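Local coordinates for protein putative cathepsin d (Ixodes ricinus, PDB 5N7Q) that probably cleaves peptide bonds as an aspartic endopeptidase of the pepsin-like A1 family, and binds the inhibitor pepstatin A, at residues A[177-182]-A[322-326]; A[5-11]-A[169-175]; A[264-270]-A[281-287]. Residues are numbered along the deposited sequence.

Contact 1. Residues A[177-182]-A[322-326]; sequences IDHDHY and YYTIF
A single tyrosine reaching out of a strand can hold a neighbouring turn against it. Residues 322-326 are extended, and alternate side chains, Tyr323 and Ile325, point at 177-182. Ile177 is itself extended, its CA 6.9 Å from the CA of Ile325; its CG2 lies 3.7 Å from Ile325 CG1 and near the edge of the Tyr323 ring, 4.0 Å from CE2. Tyr323 takes chi1 t, which carries its hydroxyl to the backbone of Asp178: Asp178 N donates to Tyr323 OH at 3.0 Å. Asp178 OD1 then accepts from Asp180 N at 2.9 Å, an Asx turn leading into the 3-10 segment 179-181, where His181 N bonds to Asp178 O at 2.9 Å. His181 CB sits over the Tyr323 ring face, 3.7 Å from the centroid, a CH-pi contact. Tyr182 (chi1 p) meets Tyr323 rim to rim, CD2 to CD2 3.7 Å. His181, Tyr182 and Tyr323 form an aromatic cluster that, with the Asp178 bond, joins the loop to the interdomain sheet of the pepsin fold.

Contact 2. Residues A[5-11]-A[169-175]; sequences PYPEPLV and GGEVLFG
Alternation of side chains across a sheet is plain where Tyr6, Glu8 and Leu10 share one face with Val172 and Phe174. On this buried face Leu10 CD1 lies 4.0 Å from Val172 CG2, and Tyr6 CB 4.2 Å from Phe174 CB. Glu8 CB comes to the edge of the Phe174 ring, 4.0 Å from CE2; both Tyr6 and Phe174 have chi1 m. Pro7, Pro9, Glu171 and Leu173 occupy the other face, where Leu173 (chi1 t, chi2 p) brings CD1 to 3.9 Å from Pro5 CB and 4.1 Å from Pro7 CB.

Strands 6-11 and 170-174 run antiparallel, their axes 4.4 Å apart at closest and at 153°. Tyr6 faces Phe174 and Glu8 faces Val172 as hydrogen-bonded pairs: Tyr6 N to Phe174 O 2.9 Å, Phe174 N to Tyr6 O 3.0 Å, Glu8 N to Val172 O 2.8 Å and Val172 N to Glu8 O 2.9 Å. Proline has no NH to give, and Pro7 and Pro9 fall at non-hydrogen-bonded positions, opposite Leu173 and Glu171. Leu10 N donates to Gly170 O at 2.9 Å, and a water donates to Leu10 O (2.8 Å) and Gly170 O (3.2 Å). Gly169 suits the crowded end, where a CB would clash with Leu10 O.

The pair lies in the interdomain sheet of the pepsin fold, beneath the active site, the Val172 side chain about 9 Å from that of Asp36, a predicted active-site residue. Strand 155-160 pairs with 170-174, Phe35 of strand 29-36 packs on the buried face, and Phe141 and Met144 of helix 140-146 meet Phe174.

Contact 3. Residues A[264-270]-A[281-287]; sequences LESLPNV and LRSKDYV
In the C-terminal lobe of this pepsin-like fold, the flanks of the hairpin formed by strands 270-274 and 277-281 pack together. Val270 and Leu281 form an antiparallel hydrogen-bonded pair, Val270 N to Leu281 O 2.9 Å and Leu281 N to Val270 O 2.8 Å. Helix 283-286 follows, with Arg282 at the N-cap position and Asp285 (chi1 m) returning OD2 to Arg282 N at 2.8 Å. Tyr286, chi1 p, points back: its ring approaches Val270 (chi1 t), CE2 to CG2 3.9 Å, and Leu267, CE1 to CD1 4.3 Å. Leu264 and Leu267 (both m,t) pack on Val287 (chi1 t), Leu264 CD2 to CG1 4.1 Å and Leu267 CD1 to CG2 4.0 Å. Ser283 (chi1 p) places OG 2.6 Å from a water that also lies 2.8 Å from both Leu264 O and Leu267 O. With Asn269 at chi1 m, a second water accepts from Ser283 N (3.0 Å) and reaches Asn269 OD1 (2.7 Å) and Leu267 O (2.9 Å). Tyr286 OH donates to Pro268 O at 2.7 Å.

In the fold
From the N terminus, strand 6-13 meets strand 170-174 first, so contact 2 closes a loop of more than 150 residues that includes Asp36, a predicted active-site residue. Contact 1 opens directly afterwards, from the loop following strand 170-174, and closes only near the C terminus on strand 322-327. Contact 3 is nested inside that second loop, spanning a local hairpin, while contacts 2 and 1 stand in series. Contacts 1 and 2 reach the same large sheet, their centres about 11 Å apart, and touch where Leu173 packs beside Asp178. Contact 3 lies farther out; Tyr322 of strand 322-327 packs on Leu281, at the end of the hairpin.

Contact 1. Residues A[177-182]-A[322-326]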
# COMPACT_ATOMS: atom_id res chain seq x y z
N ILE A 177 9.31 14.32 6.58
CA ILE A 177 9.92 13.86 5.32
C ILE A 177 11.40 13.71 5.61
O ILE A 177 12.02 14.69 6.00
CB ILE A 177 9.75 14.90 4.18
CG1 ILE A 177 8.30 15.33 3.99
CG2 ILE A 177 10.34 14.34 2.89
CD1 ILE A 177 8.11 16.51 3.03
N ASP A 178 11.97 12.51 5.42
CA ASP A 178 13.37 12.25 5.79
C ASP A 178 14.21 12.29 4.52
O ASP A 178 14.16 11.36 3.71
CB ASP A 178 13.48 10.89 6.46
CG ASP A 178 14.84 10.62 7.04
OD1 ASP A 178 15.80 11.37 6.81
OD2 ASP A 178 14.94 9.62 7.78
N HIS A 179 15.02 13.34 4.37
CA HIS A 179 15.90 13.47 3.21
C HIS A 179 17.01 12.40 3.23
O HIS A 179 17.63 12.18 2.22
CB HIS A 179 16.49 14.89 3.12
CG HIS A 179 16.87 15.33 1.73
ND1 HIS A 179 17.42 14.48 0.79
CD2 HIS A 179 16.74 16.52 1.11
CE1 HIS A 179 17.66 15.15 -0.32
NE2 HIS A 179 17.25 16.39 -0.16
N ASP A 180 17.21 11.68 4.34
CA ASP A 180 18.13 10.56 4.31
C ASP A 180 17.54 9.34 3.58
O ASP A 180 18.26 8.37 3.36
CB ASP A 180 18.68 10.25 5.70
CG ASP A 180 19.61 11.36 6.22
OD1 ASP A 180 20.31 11.99 5.37
OD2 ASP A 180 19.60 11.60 7.46
N HIS A 181 16.27 9.39 3.19
CA HIS A 181 15.70 8.37 2.33
C HIS A 181 15.54 8.75 0.88
O HIS A 181 15.01 7.95 0.11
CB HIS A 181 14.32 7.92 2.84
CG HIS A 181 14.38 7.12 4.09
ND1 HIS A 181 15.18 6.01 4.22
CD2 HIS A 181 13.70 7.24 5.25
CE1 HIS A 181 15.02 5.50 5.43
NE2 HIS A 181 14.13 6.23 6.07
N TYR A 182 16.03 9.92 0.46
CA TYR A 182 15.92 10.27 -0.95
C TYR A 182 17.07 11.14 -1.43
O TYR A 182 17.77 11.77 -0.61
CB TYR A 182 14.55 10.90 -1.27
CG TYR A 182 14.38 12.38 -0.95
CD1 TYR A 182 14.76 13.37 -1.87
CD2 TYR A 182 13.79 12.80 0.24
CE1 TYR A 182 14.56 14.72 -1.58
CE2 TYR A 182 13.61 14.14 0.52
CZ TYR A 182 13.99 15.09 -0.42
OH TYR A 182 13.80 16.41 -0.13
N TYR A 322 10.91 4.96 -5.59
CA TYR A 322 10.53 6.37 -5.39
C TYR A 322 9.94 6.57 -4.00
O TYR A 322 8.84 6.12 -3.71
CB TYR A 322 9.62 6.84 -6.53
CG TYR A 322 10.39 6.71 -7.84
CD1 TYR A 322 11.46 7.54 -8.11
CD2 TYR A 322 10.15 5.67 -8.73
CE1 TYR A 322 12.23 7.38 -9.23
CE2 TYR A 322 10.91 5.51 -9.86
CZ TYR A 322 11.97 6.36 -10.10
OH TYR A 322 12.72 6.20 -11.25
N TYR A 323 10.72 7.19 -3.13
CA TYR A 323 10.27 7.65 -1.82
C TYR A 323 9.06 8.58 -2.01
O TYR A 323 9.07 9.42 -2.91
CB TYR A 323 11.41 8.40 -1.17
CG TYR A 323 11.22 8.82 0.26
CD1 TYR A 323 11.02 7.87 1.27
CD2 TYR A 323 11.28 10.15 0.64
CE1 TYR A 323 10.86 8.23 2.59
CE2 TYR A 323 11.12 10.53 1.95
CZ TYR A 323 10.94 9.58 2.94
OH TYR A 323 10.81 9.96 4.25
N THR A 324 8.02 8.40 -1.19
CA THR A 324 6.75 9.03 -1.47
C THR A 324 6.28 9.78 -0.25
O THR A 324 6.28 9.27 0.86
CB THR A 324 5.70 8.04 -1.92
OG1 THR A 324 6.20 7.31 -3.06
CG2 THR A 324 4.44 8.71 -2.37
N ILE A 325 5.86 11.01 -0.50
CA ILE A 325 5.35 11.94 0.51
C ILE A 325 3.85 12.10 0.27
O ILE A 325 3.43 12.48 -0.82
CB ILE A 325 6.01 13.33 0.40
CG1 ILE A 325 7.54 13.27 0.67
CG2 ILE A 325 5.41 14.26 1.43
CD1 ILE A 325 8.37 12.74 -0.48
N PHE A 326 3.06 11.81 1.30
CA PHE A 326 1.60 11.92 1.28
C PHE A 326 1.26 13.15 2.15
O PHE A 326 1.37 13.10 3.37
CB PHE A 326 0.98 10.65 1.84
CG PHE A 326 1.26 9.42 1.03
CD1 PHE A 326 2.45 8.69 1.22
CD2 PHE A 326 0.33 8.98 0.11
CE1 PHE A 326 2.69 7.56 0.46
CE2 PHE A 326 0.58 7.84 -0.65
CZ PHE A 326 1.75 7.12 -0.45

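Contact 2. Residues A[5-11]-A[169-175]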
# COMPACT_ATOMS: atom_id res chain seq x y z
N PRO A 5 8.38 13.87 14.82
CA PRO A 5 7.66 12.87 14.02
C PRO A 5 7.76 11.47 14.63
O PRO A 5 8.52 11.26 15.58
CB PRO A 5 8.40 12.94 12.69
CG PRO A 5 9.82 13.15 13.13
CD PRO A 5 9.71 14.15 14.25
N TYR A 6 7.01 10.54 14.07
CA TYR A 6 6.92 9.17 14.62
C TYR A 6 7.33 8.17 13.55
O TYR A 6 6.56 7.91 12.62
CB TYR A 6 5.50 8.84 15.14
CG TYR A 6 4.95 9.95 16.00
CD1 TYR A 6 5.27 10.05 17.35
CD2 TYR A 6 4.15 10.91 15.44
CE1 TYR A 6 4.77 11.09 18.12
CE2 TYR A 6 3.64 11.96 16.18
CZ TYR A 6 3.94 12.04 17.53
OH TYR A 6 3.44 13.12 18.26
N PRO A 7 8.56 7.62 13.65
CA PRO A 7 9.00 6.63 12.66
C PRO A 7 8.42 5.27 12.94
O PRO A 7 8.59 4.74 14.05
CB PRO A 7 10.54 6.63 12.80
CG PRO A 7 10.78 7.09 14.19
CD PRO A 7 9.65 7.97 14.58
N GLU A 8 7.74 4.69 11.96
CA GLU A 8 7.15 3.39 12.09
C GLU A 8 7.95 2.40 11.23
O GLU A 8 7.91 2.46 10.00
CB GLU A 8 5.69 3.42 11.66
CG GLU A 8 5.02 2.05 11.52
CD GLU A 8 4.80 1.31 12.81
OE1 GLU A 8 5.10 1.87 13.89
OE2 GLU A 8 4.29 0.15 12.75
N PRO A 9 8.70 1.50 11.88
CA PRO A 9 9.52 0.56 11.11
C PRO A 9 8.72 -0.57 10.52
O PRO A 9 7.86 -1.13 11.20
CB PRO A 9 10.49 0.02 12.16
CG PRO A 9 9.69 0.04 13.40
CD PRO A 9 8.85 1.27 13.34
N LEU A 10 9.02 -0.92 9.27
CA LEU A 10 8.35 -2.00 8.54
C LEU A 10 9.24 -3.23 8.31
O LEU A 10 10.45 -3.11 8.13
CB LEU A 10 7.84 -1.52 7.18
CG LEU A 10 6.99 -0.25 7.22
CD1 LEU A 10 6.69 0.22 5.80
CD2 LEU A 10 5.69 -0.51 7.99
N VAL A 11 8.59 -4.39 8.29
CA VAL A 11 9.16 -5.63 7.80
C VAL A 11 8.69 -5.84 6.36
O VAL A 11 7.52 -5.60 6.03
CB VAL A 11 8.73 -6.81 8.71
CG1 VAL A 11 9.01 -8.16 8.07
CG2 VAL A 11 9.43 -6.69 10.05
N GLY A 169 13.12 -3.27 6.45
CA GLY A 169 12.11 -3.43 5.42
C GLY A 169 11.56 -2.14 4.85
O GLY A 169 11.18 -2.11 3.69
N GLY A 170 11.52 -1.09 5.66
CA GLY A 170 10.87 0.14 5.25
C GLY A 170 10.49 0.98 6.45
O GLY A 170 10.74 0.60 7.58
N GLU A 171 9.84 2.10 6.19
CA GLU A 171 9.41 3.03 7.23
C GLU A 171 8.22 3.81 6.75
O GLU A 171 8.22 4.28 5.63
CB GLU A 171 10.53 4.00 7.57
CG GLU A 171 10.14 5.11 8.54
CD GLU A 171 11.30 6.03 8.84
OE1 GLU A 171 12.03 5.69 9.79
OE2 GLU A 171 11.53 7.02 8.10
N VAL A 172 7.24 4.00 7.63
CA VAL A 172 6.27 5.08 7.46
C VAL A 172 6.62 6.15 8.48
O VAL A 172 6.58 5.88 9.67
CB VAL A 172 4.81 4.62 7.63
CG1 VAL A 172 3.89 5.79 7.35
CG2 VAL A 172 4.45 3.45 6.71
N LEU A 173 6.99 7.34 8.01
CA LEU A 173 7.33 8.45 8.91
C LEU A 173 6.14 9.36 9.06
O LEU A 173 5.78 10.10 8.14
CB LEU A 173 8.53 9.21 8.39
CG LEU A 173 9.01 10.37 9.26
CD1 LEU A 173 9.48 9.87 10.61
CD2 LEU A 173 10.16 11.06 8.56
N PHE A 174 5.52 9.32 10.23
CA PHE A 174 4.36 10.18 10.50
C PHE A 174 4.79 11.57 10.94
O PHE A 174 5.46 11.70 11.97
CB PHE A 174 3.46 9.52 11.55
CG PHE A 174 2.77 8.28 11.04
CD1 PHE A 174 1.61 8.38 10.30
CD2 PHE A 174 3.30 7.02 11.25
CE1 PHE A 174 0.99 7.25 9.79
CE2 PHE A 174 2.68 5.88 10.76
CZ PHE A 174 1.52 6.00 10.04
N GLY A 175 4.42 12.60 10.18
CA GLY A 175 4.75 13.97 10.56
C GLY A 175 6.10 14.46 10.09
O GLY A 175 6.64 15.42 10.61
O HOH W 1 12.38 -1.50 9.28

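Contact 3. Residues A[264-270]-A[281-287]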
# COMPACT_ATOMS: atom_id res chain seq x y z
N LEU A 264 15.61 -11.98 -18.53
CA LEU A 264 15.29 -10.74 -17.82
C LEU A 264 16.24 -9.60 -18.16
O LEU A 264 15.83 -8.44 -18.16
CB LEU A 264 15.32 -10.97 -16.31
CG LEU A 264 14.37 -12.05 -15.77
CD1 LEU A 264 14.55 -12.16 -14.28
CD2 LEU A 264 12.90 -11.85 -16.11
N GLU A 265 17.50 -9.93 -18.45
CA GLU A 265 18.49 -8.88 -18.69
C GLU A 265 18.28 -8.12 -20.00
O GLU A 265 18.85 -7.05 -20.18
CB GLU A 265 19.90 -9.43 -18.64
CG GLU A 265 20.34 -10.01 -17.30
CD GLU A 265 20.22 -8.98 -16.19
OE1 GLU A 265 20.76 -7.85 -16.33
OE2 GLU A 265 19.57 -9.31 -15.17
N SER A 266 17.50 -8.68 -20.92
CA SER A 266 17.17 -8.00 -22.16
C SER A 266 15.92 -7.10 -22.06
O SER A 266 15.58 -6.44 -23.02
CB SER A 266 17.00 -9.01 -23.29
OG SER A 266 18.26 -9.64 -23.56
N LEU A 267 15.24 -7.10 -20.91
CA LEU A 267 13.99 -6.34 -20.76
C LEU A 267 14.24 -4.84 -20.68
O LEU A 267 15.18 -4.40 -20.05
CB LEU A 267 13.24 -6.79 -19.52
CG LEU A 267 12.63 -8.17 -19.49
CD1 LEU A 267 12.28 -8.54 -18.06
CD2 LEU A 267 11.39 -8.25 -20.35
N PRO A 268 13.44 -4.04 -21.37
CA PRO A 268 13.59 -2.59 -21.32
C PRO A 268 13.01 -1.93 -20.07
O PRO A 268 12.14 -2.49 -19.39
CB PRO A 268 12.80 -2.14 -22.55
CG PRO A 268 11.70 -3.13 -22.64
CD PRO A 268 12.29 -4.45 -22.21
N ASN A 269 13.50 -0.74 -19.77
CA ASN A 269 12.90 0.08 -18.72
C ASN A 269 11.45 0.43 -19.10
O ASN A 269 11.10 0.49 -20.29
CB ASN A 269 13.72 1.35 -18.46
CG ASN A 269 15.12 1.06 -17.90
OD1 ASN A 269 15.44 -0.06 -17.54
ND2 ASN A 269 15.97 2.09 -17.86
N VAL A 270 10.62 0.68 -18.08
CA VAL A 270 9.27 1.22 -18.24
C VAL A 270 9.20 2.53 -17.46
O VAL A 270 9.64 2.59 -16.32
CB VAL A 270 8.21 0.23 -17.76
CG1 VAL A 270 6.81 0.80 -17.81
CG2 VAL A 270 8.24 -1.05 -18.60
N LEU A 281 11.54 2.70 -14.33
CA LEU A 281 11.66 1.44 -13.63
C LEU A 281 12.47 0.50 -14.50
O LEU A 281 12.10 0.25 -15.63
CB LEU A 281 10.26 0.84 -13.41
CG LEU A 281 9.31 1.72 -12.61
CD1 LEU A 281 7.92 1.13 -12.68
CD2 LEU A 281 9.76 1.78 -11.16
N ARG A 282 13.57 -0.02 -13.96
CA ARG A 282 14.35 -1.08 -14.61
C ARG A 282 13.65 -2.39 -14.40
O ARG A 282 12.82 -2.55 -13.49
CB ARG A 282 15.72 -1.14 -13.95
CG ARG A 282 16.54 0.14 -14.03
CD ARG A 282 17.69 0.16 -13.01
NE ARG A 282 18.50 -1.04 -13.07
CZ ARG A 282 19.17 -1.61 -12.06
NH1 ARG A 282 19.18 -1.10 -10.83
NH2 ARG A 282 19.83 -2.73 -12.30
N SER A 283 14.03 -3.40 -15.19
CA SER A 283 13.47 -4.73 -14.97
C SER A 283 13.80 -5.23 -13.56
O SER A 283 13.00 -5.95 -12.95
CB SER A 283 13.92 -5.71 -16.05
OG SER A 283 15.31 -5.90 -15.96
N LYS A 284 14.93 -4.77 -13.01
CA LYS A 284 15.27 -5.11 -11.62
C LYS A 284 14.20 -4.60 -10.65
O LYS A 284 13.90 -5.26 -9.64
CB LYS A 284 16.65 -4.61 -11.21
CG LYS A 284 17.07 -5.04 -9.80
CD LYS A 284 18.57 -4.93 -9.64
CE LYS A 284 19.09 -5.45 -8.31
NZ LYS A 284 20.46 -4.93 -8.04
N ASP A 285 13.60 -3.45 -10.98
CA ASP A 285 12.52 -2.86 -10.18
C ASP A 285 11.18 -3.56 -10.40
O ASP A 285 10.43 -3.76 -9.44
CB ASP A 285 12.34 -1.38 -10.52
CG ASP A 285 13.59 -0.55 -10.27
OD1 ASP A 285 14.19 -0.68 -9.18
OD2 ASP A 285 13.97 0.24 -11.17
N TYR A 286 10.86 -3.96 -11.64
CA TYR A 286 9.49 -4.40 -11.93
C TYR A 286 9.25 -5.89 -12.06
O TYR A 286 8.12 -6.30 -12.15
CB TYR A 286 8.90 -3.64 -13.12
CG TYR A 286 9.49 -3.93 -14.49
CD1 TYR A 286 9.31 -5.16 -15.12
CD2 TYR A 286 10.18 -2.93 -15.20
CE1 TYR A 286 9.80 -5.39 -16.40
CE2 TYR A 286 10.66 -3.17 -16.48
CZ TYR A 286 10.47 -4.41 -17.06
OH TYR A 286 10.95 -4.64 -18.34
N VAL A 287 10.29 -6.71 -12.00
CA VAL A 287 10.13 -8.17 -12.00
C VAL A 287 10.14 -8.66 -10.57
O VAL A 287 11.07 -8.39 -9.83
CB VAL A 287 11.22 -8.88 -12.82
CG1 VAL A 287 11.11 -10.40 -12.72
CG2 VAL A 287 11.17 -8.41 -14.27
O HOH W 2 16.66 -5.72 -18.13
O HOH W 3 15.52 -2.77 -17.67